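Local coordinates for protein zinc peptidase (Vibrio cholerae, PDB 2GU1) that cuts the peptide cross-links between peptidoglycan strands as a zinc-dependent DD-endopeptidase, probably letting the cell wall expand, and may stand in for related enzymes during zinc starvation, at residues A[273-281]-A[311-320]. Residues are numbered along the deposited sequence; the frame is centred on the assembly and turned at random.
Sequences VYKTRYLHL and HLHFEVLVRN. With ZN (zinc ion), chain B.
Strands 274-279 and 312-318 pair antiparallel, with axes 4.5 Å apart and N-to-C directions at 164°. Lys275 with Leu317 and Arg277 with Glu315 are hydrogen-bonded pairs, each joined by two backbone hydrogen bonds. Arg319 N to Val273 O extends the pairing at one end; at the other, the pairing of Leu279 with His313 is looser, and a water bridges Leu279 O and His311 O.

The face with Arg277, Leu279, Glu315 and Leu317 carries the zinc ligand His313 and the residues packed behind it, and is consistent with a second shell, Glu315 and then Arg277, orienting a metal ligand. His313 binds zinc through ND1 at 2.0 Å; His232 and Asp236 are the other protein ligands. On the far side of the imidazole, NE2 donates to the anti lone pair of Glu315 OE2 (2.6 Å), close to the ring plane, which should fix the ring's rotation. Glu315 OE1 is met on its syn side by Arg277 NH1 in a salt bridge of 3.0 Å, the guanidinium and carboxylate planes turned 52° apart. Leu317 CD1 lies over one face of that guanidinium, and Leu279 CD2 packs against His313 CD2 at 3.7 Å. Near the zinc, the rings of His280 and His311 meet obliquely, their ND1 atoms hydrogen-bonded to Thr304 and Gly309 respectively. Further along, Lys275 NZ donates a hydrogen bond to Asn320 OD1 (2.8 Å), the lysine chain bending at its last torsion.

Across the sheet, the Tyr278 and Phe314 side chains lie side by side, their rings oblique at 47°, CE1 of Tyr278 being 3.5 Å from CE1 of Phe314. Tyr278 OH shares a hydrogen bond with Thr276 OG1, which also bonds His270.

Within the curled antiparallel sheet of the M23 peptidase domain, strand 265-269 pairs with the other edge of 274-279 and strand 235-237, holding Asp236, with 312-318, while Tyr278, Leu281 and Leu312 pack on Val245 of strand 244-246.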
ATOM      1  N   VAL A 273      -7.711  -1.424   3.690  1.00 28.00           N
ATOM      2  CA  VAL A 273      -7.685  -2.119   2.409  1.00 26.89           C
ATOM      3  C   VAL A 273      -7.185  -1.302   1.207  1.00 26.47           C
ATOM      4  O   VAL A 273      -6.430  -1.809   0.371  1.00 27.21           O
ATOM      5  CB  VAL A 273      -9.113  -2.653   2.091  1.00 26.69           C
ATOM      6  CG1 VAL A 273      -9.151  -3.309   0.726  1.00 27.07           C
ATOM      7  CG2 VAL A 273      -9.555  -3.642   3.183  1.00 26.42           C
ATOM      8  N   TYR A 274      -7.598  -0.042   1.133  1.00 23.67           N
ATOM      9  CA  TYR A 274      -7.263   0.825   0.001  1.00 22.22           C
ATOM     10  C   TYR A 274      -6.134   1.844   0.139  1.00 22.52           C
ATOM     11  O   TYR A 274      -5.967   2.479   1.178  1.00 23.21           O
ATOM     12  CB  TYR A 274      -8.514   1.600  -0.416  1.00 22.40           C
ATOM     13  CG  TYR A 274      -9.653   0.754  -0.917  1.00 23.78           C
ATOM     14  CD1 TYR A 274      -9.706   0.341  -2.251  1.00 22.26           C
ATOM     15  CD2 TYR A 274     -10.689   0.369  -0.060  1.00 25.50           C
ATOM     16  CE1 TYR A 274     -10.758  -0.426  -2.722  1.00 22.34           C
ATOM     17  CE2 TYR A 274     -11.749  -0.404  -0.525  1.00 20.52           C
ATOM     18  CZ  TYR A 274     -11.777  -0.792  -1.860  1.00 23.36           C
ATOM     19  OH  TYR A 274     -12.837  -1.515  -2.341  1.00 20.48           O
ATOM     20  N   LYS A 275      -5.379   2.001  -0.944  1.00 21.77           N
ATOM     21  CA  LYS A 275      -4.310   2.984  -1.032  1.00 19.96           C
ATOM     22  C   LYS A 275      -4.368   3.481  -2.479  1.00 20.56           C
ATOM     23  O   LYS A 275      -4.857   2.775  -3.368  1.00 19.19           O
ATOM     24  CB  LYS A 275      -2.925   2.369  -0.799  1.00 21.04           C
ATOM     25  CG  LYS A 275      -2.653   1.765   0.575  1.00 23.84           C
ATOM     26  CD  LYS A 275      -1.207   1.269   0.619  1.00 28.02           C
ATOM     27  CE  LYS A 275      -0.832   0.633   1.960  1.00 31.60           C
ATOM     28  NZ  LYS A 275      -1.506  -0.678   2.164  1.00 35.25           N
ATOM     29  N   THR A 276      -3.876   4.692  -2.707  1.00 19.93           N
ATOM     30  CA  THR A 276      -3.819   5.252  -4.054  1.00 19.86           C
ATOM     31  C   THR A 276      -2.421   5.832  -4.228  1.00 19.77           C
ATOM     32  O   THR A 276      -1.834   6.340  -3.265  1.00 16.61           O
ATOM     33  CB  THR A 276      -4.859   6.381  -4.271  1.00 19.85           C
ATOM     34  OG1 THR A 276      -4.772   7.335  -3.204  1.00 20.89           O
ATOM     35  CG2 THR A 276      -6.267   5.809  -4.338  1.00 18.59           C
ATOM     36  N   ARG A 277      -1.887   5.723  -5.444  1.00 16.63           N
ATOM     37  CA  ARG A 277      -0.559   6.246  -5.763  1.00 19.87           C
ATOM     38  C   ARG A 277      -0.666   7.281  -6.872  1.00 19.03           C
ATOM     39  O   ARG A 277      -1.497   7.139  -7.781  1.00 18.20           O
ATOM     40  CB  ARG A 277       0.364   5.135  -6.260  1.00 20.50           C
ATOM     41  CG  ARG A 277       0.651   4.049  -5.267  1.00 23.71           C
ATOM     42  CD  ARG A 277       1.522   3.019  -5.954  1.00 29.11           C
ATOM     43  NE  ARG A 277       2.090   2.064  -5.020  1.00 29.22           N
ATOM     44  CZ  ARG A 277       2.626   0.911  -5.390  1.00 29.42           C
ATOM     45  NH1 ARG A 277       2.654   0.582  -6.676  1.00 28.98           N
ATOM     46  NH2 ARG A 277       3.147   0.095  -4.480  1.00 27.53           N
ATOM     47  N   TYR A 278       0.197   8.293  -6.811  1.00 17.95           N
ATOM     48  CA  TYR A 278       0.209   9.377  -7.795  1.00 19.84           C
ATOM     49  C   TYR A 278       1.675   9.571  -8.226  1.00 20.20           C
ATOM     50  O   TYR A 278       2.508   9.990  -7.426  1.00 21.80           O
ATOM     51  CB  TYR A 278      -0.340  10.660  -7.144  1.00 19.25           C
ATOM     52  CG  TYR A 278      -1.665  10.475  -6.413  1.00 20.74           C
ATOM     53  CD1 TYR A 278      -2.874  10.854  -7.001  1.00 18.81           C
ATOM     54  CD2 TYR A 278      -1.709   9.877  -5.154  1.00 17.90           C
ATOM     55  CE1 TYR A 278      -4.090  10.630  -6.354  1.00 20.25           C
ATOM     56  CE2 TYR A 278      -2.920   9.647  -4.500  1.00 19.35           C
ATOM     57  CZ  TYR A 278      -4.106  10.020  -5.106  1.00 19.30           C
ATOM     58  OH  TYR A 278      -5.302   9.731  -4.481  1.00 17.66           O
ATOM     59  N   LEU A 279       1.983   9.276  -9.487  1.00 19.12           N
ATOM     60  CA  LEU A 279       3.354   9.377  -9.986  1.00 18.83           C
ATOM     61  C   LEU A 279       3.656  10.477 -10.998  1.00 19.10           C
ATOM     62  O   LEU A 279       2.752  11.076 -11.588  1.00 17.77           O
ATOM     63  CB  LEU A 279       3.782   8.046 -10.600  1.00 17.42           C
ATOM     64  CG  LEU A 279       4.046   6.840  -9.703  1.00 20.46           C
ATOM     65  CD1 LEU A 279       2.832   6.524  -8.852  1.00 18.87           C
ATOM     66  CD2 LEU A 279       4.418   5.644 -10.600  1.00 18.05           C
ATOM     67  N   HIS A 280       4.955  10.714 -11.179  1.00 17.96           N
ATOM     68  CA  HIS A 280       5.481  11.704 -12.114  1.00 20.19           C
ATOM     69  C   HIS A 280       5.080  13.140 -11.794  1.00 20.29           C
ATOM     70  O   HIS A 280       5.133  14.017 -12.657  1.00 23.46           O
ATOM     71  CB  HIS A 280       5.040  11.346 -13.534  1.00 19.07           C
ATOM     72  CG  HIS A 280       5.356   9.933 -13.920  1.00 21.21           C
ATOM     73  ND1 HIS A 280       6.644   9.442 -13.956  1.00 25.08           N
ATOM     74  CD2 HIS A 280       4.552   8.903 -14.275  1.00 23.60           C
ATOM     75  CE1 HIS A 280       6.620   8.171 -14.318  1.00 21.61           C
ATOM     76  NE2 HIS A 280       5.362   7.819 -14.518  1.00 24.02           N
ATOM     77  N   LEU A 281       4.702  13.383 -10.550  1.00 21.59           N
ATOM     78  CA  LEU A 281       4.283  14.709 -10.132  1.00 20.46           C
ATOM     79  C   LEU A 281       5.356  15.783 -10.311  1.00 22.67           C
ATOM     80  O   LEU A 281       6.549  15.534 -10.119  1.00 23.16           O
ATOM     81  CB  LEU A 281       3.844  14.658  -8.666  1.00 21.57           C
ATOM     82  CG  LEU A 281       2.726  13.664  -8.320  1.00 20.39           C
ATOM     83  CD1 LEU A 281       2.561  13.584  -6.817  1.00 23.02           C
ATOM     84  CD2 LEU A 281       1.410  14.108  -8.984  1.00 19.69           C
ATOM     85  N   HIS A 311       2.149  13.374 -17.923  1.00 26.30           N
ATOM     86  CA  HIS A 311       0.877  12.743 -17.621  1.00 22.86           C
ATOM     87  C   HIS A 311       0.876  12.290 -16.172  1.00 21.82           C
ATOM     88  O   HIS A 311       1.929  12.150 -15.550  1.00 22.93           O
ATOM     89  CB  HIS A 311       0.648  11.508 -18.503  1.00 26.20           C
ATOM     90  CG  HIS A 311       1.567  10.364 -18.193  1.00 26.26           C
ATOM     91  ND1 HIS A 311       2.902  10.367 -18.538  1.00 27.61           N
ATOM     92  CD2 HIS A 311       1.339   9.178 -17.578  1.00 27.58           C
ATOM     93  CE1 HIS A 311       3.456   9.228 -18.154  1.00 29.46           C
ATOM     94  NE2 HIS A 311       2.530   8.489 -17.570  1.00 28.67           N
ATOM     95  N   LEU A 312      -0.313  12.068 -15.641  1.00 20.11           N
ATOM     96  CA  LEU A 312      -0.440  11.576 -14.288  1.00 21.93           C
ATOM     97  C   LEU A 312      -0.680  10.076 -14.404  1.00 24.10           C
ATOM     98  O   LEU A 312      -1.514   9.625 -15.199  1.00 20.63           O
ATOM     99  CB  LEU A 312      -1.628  12.217 -13.572  1.00 21.09           C
ATOM    100  CG  LEU A 312      -1.947  11.631 -12.193  1.00 25.11           C
ATOM    101  CD1 LEU A 312      -0.915  12.105 -11.175  1.00 22.86           C
ATOM    102  CD2 LEU A 312      -3.340  12.064 -11.761  1.00 23.41           C
ATOM    103  N   HIS A 313       0.082   9.307 -13.638  1.00 23.18           N
ATOM    104  CA  HIS A 313      -0.093   7.864 -13.608  1.00 21.11           C
ATOM    105  C   HIS A 313      -0.758   7.648 -12.249  1.00 21.57           C
ATOM    106  O   HIS A 313      -0.140   7.903 -11.214  1.00 20.54           O
ATOM    107  CB  HIS A 313       1.265   7.159 -13.658  1.00 22.85           C
ATOM    108  CG  HIS A 313       1.190   5.686 -13.409  1.00 23.46           C
ATOM    109  ND1 HIS A 313       1.144   4.757 -14.426  1.00 24.38           N
ATOM    110  CD2 HIS A 313       1.131   4.981 -12.252  1.00 23.53           C
ATOM    111  CE1 HIS A 313       1.064   3.543 -13.908  1.00 21.66           C
ATOM    112  NE2 HIS A 313       1.053   3.652 -12.590  1.00 23.15           N
ATOM    113  N   PHE A 314      -2.015   7.204 -12.264  1.00 20.04           N
ATOM    114  CA  PHE A 314      -2.797   6.993 -11.043  1.00 20.82           C
ATOM    115  C   PHE A 314      -3.005   5.510 -10.752  1.00 20.24           C
ATOM    116  O   PHE A 314      -3.282   4.716 -11.663  1.00 18.64           O
ATOM    117  CB  PHE A 314      -4.158   7.707 -11.190  1.00 19.12           C
ATOM    118  CG  PHE A 314      -5.101   7.505 -10.032  1.00 18.67           C
ATOM    119  CD1 PHE A 314      -4.776   7.946  -8.755  1.00 19.87           C
ATOM    120  CD2 PHE A 314      -6.331   6.877 -10.227  1.00 17.58           C
ATOM    121  CE1 PHE A 314      -5.668   7.767  -7.682  1.00 16.50           C
ATOM    122  CE2 PHE A 314      -7.219   6.691  -9.176  1.00 16.64           C
ATOM    123  CZ  PHE A 314      -6.890   7.135  -7.894  1.00 16.33           C
ATOM    124  N   GLU A 315      -2.871   5.130  -9.485  1.00 17.84           N
ATOM    125  CA  GLU A 315      -3.053   3.734  -9.105  1.00 19.34           C
ATOM    126  C   GLU A 315      -3.947   3.564  -7.891  1.00 21.04           C
ATOM    127  O   GLU A 315      -3.960   4.407  -6.994  1.00 18.15           O
ATOM    128  CB  GLU A 315      -1.695   3.079  -8.804  1.00 23.54           C
ATOM    129  CG  GLU A 315      -0.896   2.683 -10.040  1.00 23.04           C
ATOM    130  CD  GLU A 315       0.440   2.022  -9.702  1.00 23.54           C
ATOM    131  OE1 GLU A 315       0.565   1.426  -8.612  1.00 24.97           O
ATOM    132  OE2 GLU A 315       1.362   2.093 -10.538  1.00 25.86           O
ATOM    133  N   VAL A 316      -4.717   2.479  -7.886  1.00 20.48           N
ATOM    134  CA  VAL A 316      -5.560   2.146  -6.750  1.00 18.44           C
ATOM    135  C   VAL A 316      -5.082   0.763  -6.337  1.00 21.46           C
ATOM    136  O   VAL A 316      -4.978  -0.137  -7.175  1.00 23.48           O
ATOM    137  CB  VAL A 316      -7.061   2.056  -7.110  1.00 17.92           C
ATOM    138  CG1 VAL A 316      -7.862   1.587  -5.888  1.00 14.94           C
ATOM    139  CG2 VAL A 316      -7.569   3.423  -7.563  1.00 19.37           C
ATOM    140  N   LEU A 317      -4.757   0.604  -5.058  1.00 22.38           N
ATOM    141  CA  LEU A 317      -4.300  -0.685  -4.559  1.00 21.52           C
ATOM    142  C   LEU A 317      -5.300  -1.260  -3.568  1.00 21.57           C
ATOM    143  O   LEU A 317      -5.744  -0.569  -2.656  1.00 22.95           O
ATOM    144  CB  LEU A 317      -2.942  -0.557  -3.856  1.00 21.50           C
ATOM    145  CG  LEU A 317      -1.754   0.056  -4.595  1.00 23.85           C
ATOM    146  CD1 LEU A 317      -0.489  -0.219  -3.780  1.00 25.89           C
ATOM    147  CD2 LEU A 317      -1.615  -0.536  -5.976  1.00 27.82           C
ATOM    148  N   VAL A 318      -5.654  -2.529  -3.763  1.00 22.44           N
ATOM    149  CA  VAL A 318      -6.569  -3.230  -2.871  1.00 20.00           C
ATOM    150  C   VAL A 318      -5.690  -4.263  -2.172  1.00 21.73           C
ATOM    151  O   VAL A 318      -5.192  -5.188  -2.816  1.00 22.13           O
ATOM    152  CB  VAL A 318      -7.670  -3.979  -3.647  1.00 21.88           C
ATOM    153  CG1 VAL A 318      -8.546  -4.767  -2.672  1.00 22.11           C
ATOM    154  CG2 VAL A 318      -8.504  -2.993  -4.467  1.00 22.86           C
ATOM    155  N   ARG A 319      -5.505  -4.096  -0.869  1.00 20.43           N
ATOM    156  CA  ARG A 319      -4.654  -4.985  -0.084  1.00 25.96           C
ATOM    157  C   ARG A 319      -3.277  -5.066  -0.734  1.00 27.87           C
ATOM    158  O   ARG A 319      -2.667  -6.132  -0.827  1.00 26.87           O
ATOM    159  CB  ARG A 319      -5.295  -6.372   0.047  1.00 24.00           C
ATOM    160  CG  ARG A 319      -6.588  -6.336   0.870  1.00 25.39           C
ATOM    161  CD  ARG A 319      -7.102  -7.725   1.272  1.00 23.66           C
ATOM    162  NE  ARG A 319      -8.292  -7.616   2.112  1.00 23.67           N
ATOM    163  CZ  ARG A 319      -9.519  -7.360   1.664  1.00 24.42           C
ATOM    164  NH1 ARG A 319      -9.741  -7.195   0.366  1.00 21.67           N
ATOM    165  NH2 ARG A 319     -10.527  -7.244   2.523  1.00 22.58           N
ATOM    166  N   ASN A 320      -2.807  -3.905  -1.190  1.00 28.27           N
ATOM    167  CA  ASN A 320      -1.504  -3.762  -1.826  1.00 31.56           C
ATOM    168  C   ASN A 320      -1.378  -4.344  -3.228  1.00 30.96           C
ATOM    169  O   ASN A 320      -0.276  -4.418  -3.773  1.00 33.81           O
ATOM    170  CB  ASN A 320      -0.416  -4.340  -0.916  1.00 32.42           C
ATOM    171  CG  ASN A 320      -0.316  -3.594   0.394  1.00 35.62           C
ATOM    172  OD1 ASN A 320      -0.147  -2.371   0.412  1.00 38.41           O
ATOM    173  ND2 ASN A 320      -0.426  -4.320   1.503  1.00 38.21           N
TER
HETATM  174 ZN    ZN B 362       0.990   4.909 -16.460  1.00 26.62          ZN
HETATM  175  O   HOH W   1      -3.895  -1.376  -0.604  1.00 21.98           O
HETATM  176  O   HOH W   2       2.013  13.574 -12.815  1.00 17.94           O